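Local coordinates for protein RsfP (Uncultured bacterium, PDB 4GLJ) that probably cleaves methylthioadenosine with phosphate, as a methylthioadenosine phosphorylase of the phosphorylase superfamily, and binds the dye rhodamine B, at residues 90-104 against 212-226. Sequence-based numbering, arbitrary orientation. Where two conformers were deposited one is given.
Sequences VRYIVSVSAVGSLQE and IAYATLALVTDFDCW. With RHB (N-[9-(2-carboxyphenyl)-6-(diethylamino)-3H-xanthen-3-ylidene]-N-ethylethanaminium), chain C; PO4 (phosphate ion), chain D.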
loop_
_atom_site.group_PDB
_atom_site.type_symbol
_atom_site.label_atom_id
_atom_site.label_comp_id
_atom_site.label_asym_id
_atom_site.label_seq_id
_atom_site.Cartn_x
_atom_site.Cartn_y
_atom_site.Cartn_z
ATOM N N VAL A 90 21.207 -0.913 -22.913
ATOM C CA VAL A 90 20.179 -1.934 -23.116
ATOM C C VAL A 90 18.910 -1.241 -23.592
ATOM O O VAL A 90 18.489 -0.212 -23.042
ATOM C CB VAL A 90 19.919 -2.689 -21.775
ATOM C CG1 VAL A 90 18.678 -3.587 -21.826
ATOM C CG2 VAL A 90 21.192 -3.484 -21.410
ATOM N N ARG A 91 18.325 -1.798 -24.631
ATOM C CA ARG A 91 17.123 -1.280 -25.242
ATOM C C ARG A 91 15.984 -2.273 -25.008
ATOM O O ARG A 91 14.823 -1.915 -25.133
ATOM C CB ARG A 91 17.378 -1.113 -26.748
ATOM C CG ARG A 91 18.460 -0.060 -27.028
ATOM C CD ARG A 91 18.919 -0.079 -28.476
ATOM N NE ARG A 91 17.778 0.051 -29.356
ATOM C CZ ARG A 91 17.482 -0.759 -30.351
ATOM N NH1 ARG A 91 18.264 -1.772 -30.676
ATOM N NH2 ARG A 91 16.386 -0.529 -31.013
ATOM N N TYR A 92 16.358 -3.517 -24.695
ATOM C CA TYR A 92 15.333 -4.574 -24.485
ATOM C C TYR A 92 15.657 -5.364 -23.254
ATOM O O TYR A 92 16.759 -5.802 -23.094
ATOM C CB TYR A 92 15.241 -5.583 -25.638
ATOM C CG TYR A 92 14.994 -4.925 -27.024
ATOM C CD1 TYR A 92 13.701 -4.536 -27.433
ATOM C CD2 TYR A 92 16.077 -4.621 -27.856
ATOM C CE1 TYR A 92 13.484 -3.944 -28.686
ATOM C CE2 TYR A 92 15.897 -4.006 -29.118
ATOM C CZ TYR A 92 14.602 -3.697 -29.518
ATOM O OH TYR A 92 14.426 -3.111 -30.746
ATOM N N ILE A 93 14.655 -5.530 -22.367
ATOM C CA ILE A 93 14.786 -6.439 -21.181
ATOM C C ILE A 93 13.742 -7.544 -21.243
ATOM O O ILE A 93 12.565 -7.267 -21.490
ATOM C CB ILE A 93 14.569 -5.672 -19.829
ATOM C CG1 ILE A 93 15.734 -4.692 -19.662
ATOM C CG2 ILE A 93 14.518 -6.647 -18.641
ATOM C CD1 ILE A 93 15.540 -3.727 -18.474
ATOM N N VAL A 94 14.193 -8.776 -21.011
ATOM C CA VAL A 94 13.304 -9.866 -20.716
ATOM C C VAL A 94 13.504 -10.219 -19.246
ATOM O O VAL A 94 14.548 -10.639 -18.813
ATOM C CB VAL A 94 13.542 -11.136 -21.583
ATOM C CG1 VAL A 94 12.532 -12.247 -21.196
ATOM C CG2 VAL A 94 13.339 -10.770 -23.057
ATOM N N SER A 95 12.429 -10.122 -18.491
ATOM C CA SER A 95 12.435 -10.472 -17.057
ATOM C C SER A 95 11.905 -11.917 -17.001
ATOM O O SER A 95 10.870 -12.263 -17.591
ATOM C CB SER A 95 11.381 -9.590 -16.341
ATOM O OG SER A 95 10.904 -10.323 -15.185
ATOM N N VAL A 96 12.602 -12.758 -16.297
ATOM C CA VAL A 96 12.231 -14.129 -16.221
ATOM C C VAL A 96 11.910 -14.393 -14.782
ATOM O O VAL A 96 12.804 -14.270 -13.937
ATOM C CB VAL A 96 13.357 -15.067 -16.702
ATOM C CG1 VAL A 96 12.833 -16.504 -16.573
ATOM C CG2 VAL A 96 13.781 -14.723 -18.161
ATOM N N SER A 97 10.629 -14.656 -14.486
ATOM C CA SER A 97 10.147 -14.663 -13.102
ATOM C C SER A 97 9.283 -15.865 -12.724
ATOM O O SER A 97 8.404 -16.271 -13.516
ATOM C CB SER A 97 9.292 -13.436 -12.905
ATOM O OG SER A 97 10.170 -12.360 -13.107
ATOM N N ALA A 98 9.478 -16.362 -11.495
ATOM C CA ALA A 98 8.690 -17.489 -10.998
ATOM C C ALA A 98 7.378 -16.873 -10.528
ATOM O O ALA A 98 7.383 -15.770 -9.883
ATOM C CB ALA A 98 9.382 -18.185 -9.819
ATOM N N VAL A 99 6.260 -17.526 -10.855
ATOM C CA VAL A 99 4.955 -17.016 -10.414
ATOM C C VAL A 99 4.073 -18.143 -9.903
ATOM O O VAL A 99 4.311 -19.362 -10.126
ATOM C CB VAL A 99 4.160 -16.267 -11.539
ATOM C CG1 VAL A 99 4.918 -15.001 -11.946
ATOM C CG2 VAL A 99 3.806 -17.235 -12.691
ATOM N N GLY A 100 3.082 -17.730 -9.132
ATOM C CA GLY A 100 2.015 -18.638 -8.754
ATOM C C GLY A 100 0.861 -18.486 -9.690
ATOM O O GLY A 100 0.602 -17.408 -10.201
ATOM N N SER A 101 0.120 -19.552 -9.909
ATOM C CA SER A 101 -1.052 -19.454 -10.785
ATOM C C SER A 101 -2.313 -19.157 -9.984
ATOM O O SER A 101 -2.542 -19.742 -8.901
ATOM C CB SER A 101 -1.299 -20.795 -11.514
ATOM O OG SER A 101 -2.647 -20.815 -12.052
ATOM N N LEU A 102 -3.133 -18.267 -10.501
ATOM C CA LEU A 102 -4.475 -18.020 -9.928
ATOM C C LEU A 102 -5.588 -18.625 -10.784
ATOM O O LEU A 102 -6.764 -18.425 -10.508
ATOM C CB LEU A 102 -4.693 -16.487 -9.833
ATOM C CG LEU A 102 -3.722 -15.710 -8.919
ATOM C CD1 LEU A 102 -3.804 -14.204 -9.134
ATOM C CD2 LEU A 102 -3.998 -16.090 -7.443
ATOM N N GLN A 103 -5.264 -19.447 -11.781
ATOM C CA GLN A 103 -6.272 -19.903 -12.732
ATOM C C GLN A 103 -6.017 -21.399 -12.986
ATOM O O GLN A 103 -4.857 -21.845 -13.202
ATOM C CB GLN A 103 -6.161 -19.112 -14.070
ATOM C CG GLN A 103 -6.391 -17.602 -14.004
ATOM C CD GLN A 103 -7.804 -17.272 -13.502
ATOM O OE1 GLN A 103 -8.708 -18.071 -13.696
ATOM N NE2 GLN A 103 -7.981 -16.129 -12.799
ATOM N N GLU A 104 -7.097 -22.166 -12.948
ATOM C CA GLU A 104 -7.033 -23.625 -13.232
ATOM C C GLU A 104 -6.245 -24.052 -14.468
ATOM O O GLU A 104 -5.521 -25.062 -14.493
ATOM C CB GLU A 104 -8.443 -24.177 -13.334
ATOM C CG GLU A 104 -8.404 -25.683 -13.259
ATOM C CD GLU A 104 -7.612 -26.184 -12.032
ATOM O OE1 GLU A 104 -7.877 -25.698 -10.881
ATOM O OE2 GLU A 104 -6.731 -27.070 -12.232
ATOM N N ILE A 212 13.281 1.748 -21.734
ATOM C CA ILE A 212 13.720 0.407 -22.132
ATOM C C ILE A 212 12.507 -0.494 -22.296
ATOM O O ILE A 212 11.653 -0.536 -21.409
ATOM C CB ILE A 212 14.632 -0.226 -21.071
ATOM C CG1 ILE A 212 15.872 0.616 -20.807
ATOM C CG2 ILE A 212 15.001 -1.674 -21.444
ATOM C CD1 ILE A 212 16.720 0.194 -19.576
ATOM N N ALA A 213 12.426 -1.222 -23.398
ATOM C CA ALA A 213 11.319 -2.090 -23.664
ATOM C C ALA A 213 11.460 -3.267 -22.747
ATOM O O ALA A 213 12.538 -3.795 -22.561
ATOM C CB ALA A 213 11.318 -2.526 -25.156
ATOM N N TYR A 214 10.361 -3.670 -22.129
ATOM C CA TYR A 214 10.445 -4.594 -21.019
ATOM C C TYR A 214 9.246 -5.492 -21.127
ATOM O O TYR A 214 8.097 -5.027 -21.266
ATOM C CB TYR A 214 10.408 -3.857 -19.673
ATOM C CG TYR A 214 10.357 -4.733 -18.400
ATOM C CD1 TYR A 214 9.118 -5.292 -17.971
ATOM C CD2 TYR A 214 11.480 -4.908 -17.625
ATOM C CE1 TYR A 214 9.034 -6.084 -16.837
ATOM C CE2 TYR A 214 11.447 -5.703 -16.474
ATOM C CZ TYR A 214 10.208 -6.274 -16.077
ATOM O OH TYR A 214 10.156 -6.998 -14.883
ATOM N N ALA A 215 9.508 -6.806 -21.086
ATOM C CA ALA A 215 8.412 -7.789 -21.011
ATOM C C ALA A 215 8.809 -8.969 -20.124
ATOM O O ALA A 215 9.986 -9.140 -19.765
ATOM C CB ALA A 215 7.908 -8.247 -22.394
ATOM N N THR A 216 7.833 -9.812 -19.787
ATOM C CA THR A 216 8.073 -10.824 -18.724
ATOM C C THR A 216 7.814 -12.219 -19.313
ATOM O O THR A 216 6.830 -12.420 -19.999
ATOM C CB THR A 216 7.117 -10.576 -17.535
ATOM O OG1 THR A 216 7.518 -9.318 -16.901
ATOM C CG2 THR A 216 7.259 -11.700 -16.474
ATOM N N LEU A 217 8.747 -13.114 -19.068
ATOM C CA LEU A 217 8.498 -14.538 -19.263
ATOM C C LEU A 217 8.255 -15.166 -17.837
ATOM O O LEU A 217 9.190 -15.306 -17.047
ATOM C CB LEU A 217 9.732 -15.179 -19.929
ATOM C CG LEU A 217 9.724 -16.713 -20.095
ATOM C CD1 LEU A 217 8.600 -17.080 -21.048
ATOM C CD2 LEU A 217 11.058 -17.223 -20.638
ATOM N N ALA A 218 6.988 -15.476 -17.522
ATOM C CA ALA A 218 6.626 -15.987 -16.186
ATOM C C ALA A 218 6.627 -17.516 -16.211
ATOM O O ALA A 218 6.117 -18.128 -17.157
ATOM C CB ALA A 218 5.281 -15.432 -15.768
ATOM N N LEU A 219 7.185 -18.098 -15.173
ATOM C CA LEU A 219 7.302 -19.529 -15.035
ATOM C C LEU A 219 6.402 -19.953 -13.866
ATOM O O LEU A 219 6.627 -19.581 -12.735
ATOM C CB LEU A 219 8.755 -19.881 -14.674
ATOM C CG LEU A 219 9.849 -19.166 -15.492
ATOM C CD1 LEU A 219 11.223 -19.683 -15.067
ATOM C CD2 LEU A 219 9.604 -19.416 -16.975
ATOM N N VAL A 220 5.380 -20.705 -14.187
ATOM C CA VAL A 220 4.427 -21.168 -13.201
ATOM C C VAL A 220 5.026 -22.244 -12.337
ATOM O O VAL A 220 5.404 -23.358 -12.784
ATOM C CB VAL A 220 3.082 -21.620 -13.851
ATOM C CG1 VAL A 220 2.142 -22.026 -12.732
ATOM C CG2 VAL A 220 2.481 -20.490 -14.743
ATOM N N THR A 221 5.133 -21.931 -11.060
ATOM C CA THR A 221 5.783 -22.871 -10.162
ATOM C C THR A 221 4.782 -23.603 -9.293
ATOM O O THR A 221 5.093 -24.666 -8.710
ATOM C CB THR A 221 6.862 -22.242 -9.279
ATOM O OG1 THR A 221 6.335 -21.060 -8.667
ATOM C CG2 THR A 221 8.102 -21.901 -10.108
ATOM N N ASP A 222 3.573 -23.101 -9.221
ATOM C CA ASP A 222 2.543 -23.850 -8.509
ATOM C C ASP A 222 1.261 -23.006 -8.502
ATOM O O ASP A 222 1.243 -21.903 -8.998
ATOM C CB ASP A 222 3.001 -24.269 -7.075
ATOM C CG ASP A 222 2.199 -25.486 -6.501
ATOM O OD1 ASP A 222 1.216 -25.940 -7.156
ATOM O OD2 ASP A 222 2.529 -25.980 -5.379
ATOM N N PHE A 223 0.177 -23.597 -8.042
ATOM C CA PHE A 223 -1.013 -22.824 -7.811
ATOM C C PHE A 223 -0.575 -21.992 -6.619
ATOM O O PHE A 223 0.302 -22.410 -5.832
ATOM C CB PHE A 223 -2.253 -23.731 -7.735
ATOM C CG PHE A 223 -2.581 -24.423 -9.051
ATOM C CD1 PHE A 223 -2.360 -25.822 -9.212
ATOM C CD2 PHE A 223 -3.103 -23.674 -10.157
ATOM C CE1 PHE A 223 -2.657 -26.444 -10.430
ATOM C CE2 PHE A 223 -3.400 -24.299 -11.364
ATOM C CZ PHE A 223 -3.190 -25.678 -11.503
ATOM N N ASP A 224 -1.165 -20.813 -6.512
ATOM C CA ASP A 224 -1.036 -20.042 -5.319
ATOM C C ASP A 224 -1.766 -20.991 -4.378
ATOM O O ASP A 224 -2.208 -22.071 -4.785
ATOM C CB ASP A 224 -1.606 -18.644 -5.507
ATOM C CG ASP A 224 -1.069 -17.690 -4.492
ATOM O OD1 ASP A 224 0.036 -17.871 -3.920
ATOM O OD2 ASP A 224 -1.820 -16.780 -4.125
ATOM N N CYS A 225 -1.830 -20.577 -3.115
ATOM C CA CYS A 225 -2.533 -21.247 -1.998
ATOM C C CYS A 225 -4.046 -21.544 -2.163
ATOM O O CYS A 225 -4.602 -22.283 -1.346
ATOM C CB CYS A 225 -2.342 -20.323 -0.793
ATOM S SG CYS A 225 -3.252 -18.761 -0.904
ATOM N N TRP A 226 -4.709 -20.967 -3.173
ATOM C CA TRP A 226 -6.130 -21.253 -3.439
ATOM C C TRP A 226 -6.377 -22.727 -3.740
ATOM O O TRP A 226 -7.500 -23.135 -4.038
ATOM C CB TRP A 226 -6.717 -20.252 -4.450
ATOM C CG TRP A 226 -6.365 -20.546 -5.891
ATOM C CD1 TRP A 226 -5.152 -20.321 -6.537
ATOM C CD2 TRP A 226 -7.232 -21.148 -6.920
ATOM N NE1 TRP A 226 -5.206 -20.733 -7.849
ATOM C CE2 TRP A 226 -6.418 -21.236 -8.143
ATOM C CE3 TRP A 226 -8.547 -21.613 -6.947
ATOM C CZ2 TRP A 226 -6.920 -21.760 -9.319
ATOM C CZ3 TRP A 226 -9.040 -22.139 -8.145
ATOM C CH2 TRP A 226 -8.246 -22.208 -9.301
HETATM O O2 RHB C . 4.220 -23.378 -5.175
HETATM C C26 RHB C . 5.271 -24.044 -5.035
HETATM C C19 RHB C . 6.540 -23.245 -4.907
HETATM C C14 RHB C . 6.430 -21.899 -4.664
HETATM C C15 RHB C . 7.576 -21.123 -4.537
HETATM C C16 RHB C . 8.843 -21.674 -4.689
HETATM C C17 RHB C . 8.961 -23.033 -4.955
HETATM C C18 RHB C . 7.808 -23.802 -5.068
HETATM C C9 RHB C . 5.104 -21.271 -4.451
HETATM C C8 RHB C . 4.069 -21.974 -3.664
HETATM C C13 RHB C . 4.365 -23.244 -3.190
HETATM C C12 RHB C . 3.416 -23.951 -2.472
HETATM C C11 RHB C . 2.169 -23.394 -2.209
HETATM N N1 RHB C . 1.268 -24.199 -1.457
HETATM C C35 RHB C . 1.870 -24.578 -0.160
HETATM C C36 RHB C . 2.328 -26.024 -0.149
HETATM C C22 RHB C . -0.040 -23.556 -1.209
HETATM C C23 RHB C . -0.500 -23.804 0.218
HETATM C C10 RHB C . 1.872 -22.100 -2.692
HETATM C C7 RHB C . 2.831 -21.363 -3.427
HETATM O O1 RHB C . 2.574 -20.078 -3.936
HETATM C C1 RHB C . 3.524 -19.356 -4.671
HETATM C C2 RHB C . 4.790 -19.913 -4.942
HETATM C C6 RHB C . 3.270 -18.065 -5.168
HETATM C C5 RHB C . 4.292 -17.425 -5.898
HETATM C C4 RHB C . 5.524 -17.993 -6.164
HETATM C C3 RHB C . 5.776 -19.253 -5.674
HETATM N N2 RHB C . 4.128 -16.131 -6.349
HETATM C C24 RHB C . 3.332 -15.581 -5.273
HETATM C C25 RHB C . 3.988 -14.291 -4.874
HETATM C C33 RHB C . 5.411 -15.459 -6.132
HETATM C C34 RHB C . 6.493 -16.012 -7.048
HETATM O O3 RHB C . 5.264 -25.307 -5.037
HETATM P P PO4 D . 11.287 -13.874 -9.055
HETATM O O1 PO4 D . 11.023 -14.519 -7.726
HETATM O O2 PO4 D . 11.512 -15.060 -9.962
HETATM O O3 PO4 D . 10.062 -13.095 -9.356
HETATM O O4 PO4 D . 12.526 -12.985 -9.058
#
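Tyr214 and Ile93 face each other across two neighbouring parallel strands, and the tyrosine ring runs on past Ile93 to Ser95. CG of Tyr214 is anti to its N (chi1 174°), which carries the ring from CB along strand 92-101. Tyr214 CD2 then meets Ile93 CG2 at 3.6 Å, Tyr214 CE2 is equally near that methyl and Ser95 CB, 3.9 Å from each, and Tyr214 CZ is 3.5 Å from Ser95 CB. At the tip, OH bonds to Glu203. Tyrosine suits a place needing a greasy flank and a polar end; an alanine here would probably open a gap beside Ile93 and Ser95 and deprive Glu203 of its hydroxyl partner. Ser95, being small, fits beside the ring end; Ser97 OG donates to Ser95 OG farther along the same face, and both hydroxyls also bond to Asn200.

The backbones are joined by alternating bonds, from Ala213 N to Arg91 O up to Thr221 N to Val99 O. In the conformer given, OG1 of Thr221 also reaches Val99 O, at 3.0 Å and from above the carbonyl plane. Asp224 N and Trp226 NE1, both beyond the corner at Asp222, reach Ser101 O from opposite faces of its carbonyl plane. Trp226 NE1 bonds with the acceptor near the ring plane, although this part of the chain is poorly ordered.

On the way, Ala98 N gives a straight bond (174°) to phosphate O2 at 2.9 Å. A CB on Gly100 would collide with the bound rhodamine, so the missing side chain is what lets the dye lie here. Thr199, Ser22, Arg64 and His65 complete the phosphate site. Parallel central strands whose C-terminal ends line the phosphate and ligand pocket are characteristic of the nucleoside phosphorylase fold.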